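Local structure of adhesin (Streptococcus sanguinis SK1 = NCTC 7863, 6VT2) at residues Ile8-Gln12 and Ser117-Val121. The protein is a serine-rich repeat adhesin whose tandem Siglec-like modules bind sialoglycans, and which probably attaches the bacterium to sialylated host glycoproteins. Coordinates in Å, arbitrary orientation, origin at the centre of the assembly. Where two conformers were deposited one is given. Residues are numbered along the deposited sequence.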
loop_
_atom_site.group_PDB
_atom_site.type_symbol
_atom_site.label_atom_id
_atom_site.label_comp_id
_atom_site.label_asym_id
_atom_site.label_seq_id
_atom_site.Cartn_x
_atom_site.Cartn_y
_atom_site.Cartn_z
ATOM N N ILE A 8 -29.707 -35.822 -27.061
ATOM C CA ILE A 8 -28.366 -35.330 -26.774
ATOM C C ILE A 8 -28.405 -33.811 -26.753
ATOM O O ILE A 8 -28.926 -33.191 -27.686
ATOM C CB ILE A 8 -27.353 -35.799 -27.835
ATOM C CG1 ILE A 8 -27.340 -37.302 -27.996
ATOM C CG2 ILE A 8 -25.937 -35.313 -27.490
ATOM C CD1 ILE A 8 -26.598 -37.756 -29.165
ATOM N N THR A 9 -27.831 -33.278 -25.667
ATOM C CA THR A 9 -27.762 -31.839 -25.436
ATOM C C THR A 9 -26.266 -31.430 -25.314
ATOM O O THR A 9 -25.567 -32.119 -24.634
ATOM C CB THR A 9 -28.542 -31.351 -24.218
ATOM O OG1 THR A 9 -29.900 -31.668 -24.504
ATOM C CG2 THR A 9 -28.413 -29.868 -24.023
ATOM N N LEU A 10 -25.815 -30.511 -26.164
ATOM C CA LEU A 10 -24.366 -30.170 -26.118
ATOM C C LEU A 10 -24.164 -28.774 -26.696
ATOM O O LEU A 10 -25.029 -28.331 -27.388
ATOM C CB LEU A 10 -23.568 -31.226 -26.877
ATOM C CG LEU A 10 -23.552 -31.092 -28.392
ATOM C CD1 LEU A 10 -22.501 -32.027 -28.959
ATOM C CD2 LEU A 10 -24.910 -31.388 -28.980
ATOM N N PRO A 11 -23.058 -28.090 -26.362
ATOM C CA PRO A 11 -22.841 -26.760 -26.880
ATOM C C PRO A 11 -22.565 -26.820 -28.381
ATOM O O PRO A 11 -21.955 -27.698 -28.774
ATOM C CB PRO A 11 -21.577 -26.240 -26.206
ATOM C CG PRO A 11 -20.964 -27.434 -25.564
ATOM C CD PRO A 11 -22.073 -28.438 -25.347
ATOM N N GLN A 12 -23.015 -25.810 -29.116
ATOM C CA GLN A 12 -22.805 -25.834 -30.579
ATOM C C GLN A 12 -21.388 -25.347 -30.867
ATOM O O GLN A 12 -20.863 -25.665 -31.890
ATOM C CB GLN A 12 -23.713 -24.953 -31.447
ATOM C CG GLN A 12 -25.006 -24.403 -30.921
ATOM C CD GLN A 12 -25.436 -23.227 -31.789
ATOM O OE1 GLN A 12 -25.843 -23.436 -32.912
ATOM N NE2 GLN A 12 -25.270 -21.988 -31.328
ATOM N N SER A 117 -26.987 -33.188 -37.713
ATOM C CA SER A 117 -27.207 -33.935 -36.484
ATOM C C SER A 117 -26.344 -33.363 -35.371
ATOM O O SER A 117 -25.677 -32.344 -35.533
ATOM C CB SER A 117 -26.996 -35.426 -36.730
ATOM O OG SER A 117 -25.660 -35.686 -37.131
ATOM N N GLU A 118 -26.399 -33.997 -34.219
ATOM C CA GLU A 118 -25.793 -33.429 -33.031
ATOM C C GLU A 118 -24.293 -33.317 -33.219
ATOM O O GLU A 118 -23.616 -34.280 -33.578
ATOM C CB GLU A 118 -26.114 -34.296 -31.841
ATOM C CG GLU A 118 -27.615 -34.425 -31.484
ATOM C CD GLU A 118 -28.405 -35.524 -32.200
ATOM O OE1 GLU A 118 -27.916 -36.169 -33.167
ATOM O OE2 GLU A 118 -29.551 -35.767 -31.755
ATOM N N ARG A 119 -23.782 -32.121 -32.949
ATOM C CA ARG A 119 -22.402 -31.832 -33.270
ATOM C C ARG A 119 -21.994 -30.601 -32.482
ATOM O O ARG A 119 -22.841 -29.823 -32.015
ATOM C CB ARG A 119 -22.218 -31.590 -34.766
ATOM C CG ARG A 119 -22.939 -30.374 -35.306
ATOM C CD ARG A 119 -23.143 -30.508 -36.841
ATOM N NE ARG A 119 -23.703 -29.243 -37.242
ATOM C CZ ARG A 119 -24.958 -28.889 -37.072
ATOM N NH1 ARG A 119 -25.854 -29.766 -36.609
ATOM N NH2 ARG A 119 -25.333 -27.633 -37.385
ATOM N N PHE A 120 -20.691 -30.423 -32.398
ATOM C CA PHE A 120 -20.115 -29.225 -31.833
ATOM C C PHE A 120 -19.020 -28.730 -32.754
ATOM O O PHE A 120 -18.421 -29.515 -33.486
ATOM C CB PHE A 120 -19.555 -29.430 -30.424
ATOM C CG PHE A 120 -18.476 -30.444 -30.337
ATOM C CD1 PHE A 120 -17.156 -30.076 -30.496
ATOM C CD2 PHE A 120 -18.773 -31.786 -30.101
ATOM C CE1 PHE A 120 -16.139 -31.030 -30.484
ATOM C CE2 PHE A 120 -17.789 -32.705 -30.015
ATOM C CZ PHE A 120 -16.439 -32.339 -30.209
ATOM N N VAL A 121 -18.698 -27.438 -32.678
ATOM C CA VAL A 121 -17.541 -26.892 -33.365
ATOM C C VAL A 121 -16.583 -26.437 -32.293
ATOM O O VAL A 121 -16.918 -25.578 -31.464
ATOM C CB VAL A 121 -17.898 -25.735 -34.278
ATOM C CG1 VAL A 121 -16.657 -25.269 -35.011
ATOM C CG2 VAL A 121 -18.950 -26.189 -35.318
HETATM O O HOH W 1 -30.806 -35.284 -29.632
HETATM O O HOH W 2 -24.862 -28.525 -30.479
HETATM O O HOH W 3 -22.302 -26.911 -33.822
#
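Both backbones run the same way, their end-to-end directions 27° apart, but they start separated and converge: the CA atoms of Ile-8 and Glu-118 are 7.0 Å apart, those of Gln-12 and Phe-120 4.5 Å. Direct backbone pairing comes only at the close end, where Val-121 N donates to Gln-12 O at 2.9 Å. Before that point waters make the polar links across the gap, while Leu-10 and Ile-8 pack into it. Water 2 donates to Leu-10 O (3.1 Å) and to Arg-119 O (2.9 Å), joining two carbonyls that could not bond each other. At the wide end, water 1 accepts from Ile-8 N (2.8 Å) and donates to Glu-118 OE2 (2.5 Å), so the carboxylate reaches the backbone opposite through solvent.

The aliphatic part of Glu-118 lies against Ile-8, with CB of Ile-8 3.9 Å from CG of Glu-118. Leu-10 points into the cleft; its CD1 meets the edge of the Phe-120 ring at CD2 (3.9 Å), and that ring continues inward to an edge-to-face contact with Phe-24. On the outer side, Arg-119 folds back on its own segment, NH1 donating to Ser-117 O at 2.8 Å.

Strand 7-9 belongs to the antiparallel sheet through Thr-9 and Glu-27, whereas strand 13-17 runs parallel to 119-125 in the other sheet, Val-121 also bonding Val-14. Residues 10-12 thus carry the first strand across the sandwich edge, the sheet-switching familiar from V-set immunoglobulin folds and fitting for a Siglec-like domain; the side chains of Arg-119 and Val-121 lie about 6 Å from the bound galactose and sialic acid, respectively.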